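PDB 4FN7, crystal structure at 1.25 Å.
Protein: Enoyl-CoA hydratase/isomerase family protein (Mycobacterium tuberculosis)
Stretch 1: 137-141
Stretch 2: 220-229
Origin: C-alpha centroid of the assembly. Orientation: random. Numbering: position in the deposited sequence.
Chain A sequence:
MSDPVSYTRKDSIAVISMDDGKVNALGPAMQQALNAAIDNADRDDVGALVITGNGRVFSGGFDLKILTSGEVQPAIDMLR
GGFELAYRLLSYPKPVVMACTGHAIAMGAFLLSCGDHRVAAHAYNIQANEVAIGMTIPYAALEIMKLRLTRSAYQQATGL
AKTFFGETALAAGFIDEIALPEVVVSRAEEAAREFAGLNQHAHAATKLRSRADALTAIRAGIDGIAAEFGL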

# COMPACT_ATOMS: atom_id res chain seq x y z
N ILE A 137 0.95 -16.67 -12.24
CA ILE A 137 -0.10 -15.65 -12.33
C ILE A 137 0.14 -14.73 -13.52
O ILE A 137 1.23 -14.16 -13.65
N PRO A 138 -0.87 -14.58 -14.40
CA PRO A 138 -0.72 -13.67 -15.53
C PRO A 138 -0.47 -12.23 -15.11
O PRO A 138 -0.96 -11.78 -14.06
N TYR A 139 0.27 -11.50 -15.93
CA TYR A 139 0.55 -10.10 -15.63
C TYR A 139 -0.71 -9.27 -15.40
O TYR A 139 -0.74 -8.44 -14.49
N ALA A 140 -1.76 -9.49 -16.19
CA ALA A 140 -2.98 -8.71 -16.02
C ALA A 140 -3.59 -8.94 -14.64
O ALA A 140 -4.09 -8.01 -14.01
N ALA A 141 -3.54 -10.19 -14.17
CA ALA A 141 -4.06 -10.53 -12.85
C ALA A 141 -3.23 -9.88 -11.75
O ALA A 141 -3.77 -9.38 -10.76
N ALA A 220 -1.85 -3.93 -21.41
CA ALA A 220 -0.62 -4.58 -21.86
C ALA A 220 -0.65 -6.07 -21.54
O ALA A 220 -0.18 -6.89 -22.32
N GLY A 221 -1.21 -6.40 -20.38
CA GLY A 221 -1.29 -7.79 -19.95
C GLY A 221 -2.24 -8.60 -20.81
O GLY A 221 -2.00 -9.78 -21.08
N ILE A 222 -3.33 -7.98 -21.24
CA ILE A 222 -4.27 -8.63 -22.14
C ILE A 222 -3.60 -8.88 -23.48
O ILE A 222 -3.66 -9.99 -24.03
N ASP A 223 -2.94 -7.86 -24.00
CA ASP A 223 -2.23 -7.97 -25.27
C ASP A 223 -1.16 -9.06 -25.22
O ASP A 223 -0.90 -9.73 -26.22
N GLY A 224 -0.57 -9.26 -24.05
CA GLY A 224 0.54 -10.19 -23.89
C GLY A 224 0.17 -11.63 -23.55
O GLY A 224 1.07 -12.47 -23.42
N ILE A 225 -1.12 -11.93 -23.44
CA ILE A 225 -1.53 -13.27 -23.02
C ILE A 225 -1.01 -14.36 -23.94
O ILE A 225 -0.50 -15.38 -23.47
N ALA A 226 -1.13 -14.16 -25.25
CA ALA A 226 -0.67 -15.17 -26.20
C ALA A 226 0.83 -15.44 -26.05
O ALA A 226 1.28 -16.58 -26.15
N ALA A 227 1.60 -14.38 -25.80
CA ALA A 227 3.04 -14.52 -25.60
C ALA A 227 3.34 -15.32 -24.34
O ALA A 227 4.32 -16.07 -24.28
N GLU A 228 2.50 -15.15 -23.32
CA GLU A 228 2.65 -15.91 -22.08
C GLU A 228 2.49 -17.40 -22.35
O GLU A 228 3.02 -18.23 -21.61
N PHE A 229 1.75 -17.73 -23.40
CA PHE A 229 1.55 -19.12 -23.79
C PHE A 229 2.56 -19.56 -24.84
O PHE A 229 2.40 -20.60 -25.48

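The contact between the two stretches is small, burying 238 Å² in total, and it forms where the start of a helix in stretch 1 meets the helical parts of stretch 2. Ile 137 takes no part in it. Its CA-to-CB bond points away from stretch 2, and the side chain, with chi1 m and chi2 t, stays clear of stretch 2.

Pro 138 opens the interface from the N-cap position, immediately before the helix that begins at Tyr 139. Its CA-to-CB bond runs sideways to stretch 2, and the ring is puckered C-gamma exo; the residue meets two partners there. The apolar contact is with Ile 225, where Pro 138 CB lies 4.3 Å from Ile 225 CD1. The CA-to-CB bond of Ile 225 also runs sideways, but the m, m rotamer brings the end of the chain nearer. The other neighbour is Glu 228, whose OE2 sits 3.5 Å from Pro 138 CA.

That carboxylate is the main polar group of the contact. Glu 228 points toward stretch 1 and adopts chi1 m and chi2 t with chi3 at 51°, which carries OE2 to the beginning of the helix. There Tyr 139 N donates a hydrogen bond to Glu 228 OE2 at 3.2 Å, with an N-H...O angle of 157°. An amide in the first turn of a helix has no carbonyl of a preceding turn to bind, so a side-chain acceptor suits this position well. The other carboxylate oxygen, OE1, is hydrogen-bonded elsewhere in the structure. The Tyr 139 side chain, chi1 m and chi2 -74°, leaves the backbone sideways; its ring meets the carboxylate obliquely, with CD2 3.7 Å from Glu 228 OE2.

Ala 140 points toward stretch 2, and its methyl packs against backbone: Ala 140 CB is 4.1 Å from Gly 221 CA and 4.3 Å from Ile 222 N. The backbones are nearest here, with the CA atoms of Ala 140 and Gly 221 4.4 Å apart. Glycine permits this approach, since an ideal CB on Gly 221 would lie 2.8 Å from Ala 140 N, a clash. Ile 222, chi1 m and chi2 t, directs its CA-to-CB bond away, leaving the alanine methyl beside the main chain.

Water 1 links the two stretches at the same helix start. It accepts a hydrogen bond from Ala 140 N at 2.8 Å and lies within hydrogen-bonding distance of Gly 221 O (2.8 Å) and Glu 228 OE2 (3.0 Å). Ala 141, already turned out of reach, ends the stretch without a contact.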

# COMPACT_ATOMS: atom_id res chain seq x y z
CB ILE A 137 -0.20 -14.82 -11.05
CG1 ILE A 137 -0.46 -15.72 -9.84
CG2 ILE A 137 -1.33 -13.80 -11.19
CD1 ILE A 137 -0.59 -14.96 -8.52
CB PRO A 138 -2.08 -13.78 -16.24
CG PRO A 138 -2.55 -15.15 -15.90
CD PRO A 138 -2.12 -15.35 -14.48
CB TYR A 139 1.42 -9.47 -16.72
CG TYR A 139 2.86 -9.93 -16.69
CD1 TYR A 139 3.73 -9.47 -15.71
CD2 TYR A 139 3.36 -10.82 -17.63
CE1 TYR A 139 5.06 -9.88 -15.67
CE2 TYR A 139 4.68 -11.23 -17.60
CZ TYR A 139 5.52 -10.76 -16.62
OH TYR A 139 6.84 -11.17 -16.58
CB ALA A 140 -3.99 -9.01 -17.12
CB ALA A 141 -4.09 -12.04 -12.66
CB ALA A 220 0.60 -3.92 -21.23
CB ILE A 222 -5.55 -7.76 -22.31
CG1 ILE A 222 -6.35 -7.73 -21.01
CG2 ILE A 222 -6.39 -8.28 -23.47
CD1 ILE A 222 -7.44 -6.68 -20.97
CB ASP A 223 -1.59 -6.63 -25.66
CG ASP A 223 -2.63 -5.57 -25.96
OD1 ASP A 223 -3.78 -5.93 -26.27
OD2 ASP A 223 -2.29 -4.36 -25.90
CB ILE A 225 -3.07 -13.40 -22.91
CG1 ILE A 225 -3.60 -12.62 -21.71
CG2 ILE A 225 -3.46 -14.87 -22.78
CD1 ILE A 225 -3.09 -13.13 -20.39
CB ALA A 226 -1.01 -14.77 -27.63
CB ALA A 227 3.71 -13.16 -25.55
CB GLU A 228 1.63 -15.46 -21.02
CG GLU A 228 1.94 -14.13 -20.35
CD GLU A 228 1.27 -14.01 -18.98
OE1 GLU A 228 1.42 -14.94 -18.16
OE2 GLU A 228 0.60 -12.98 -18.73
CB PHE A 229 0.12 -19.33 -24.31
CG PHE A 229 -0.90 -19.49 -23.23
CD1 PHE A 229 -1.37 -20.75 -22.88
CD2 PHE A 229 -1.38 -18.39 -22.54
CE1 PHE A 229 -2.31 -20.91 -21.88
CE2 PHE A 229 -2.32 -18.55 -21.53
CZ PHE A 229 -2.78 -19.81 -21.20
O HOH W 1 -1.60 -11.01 -18.57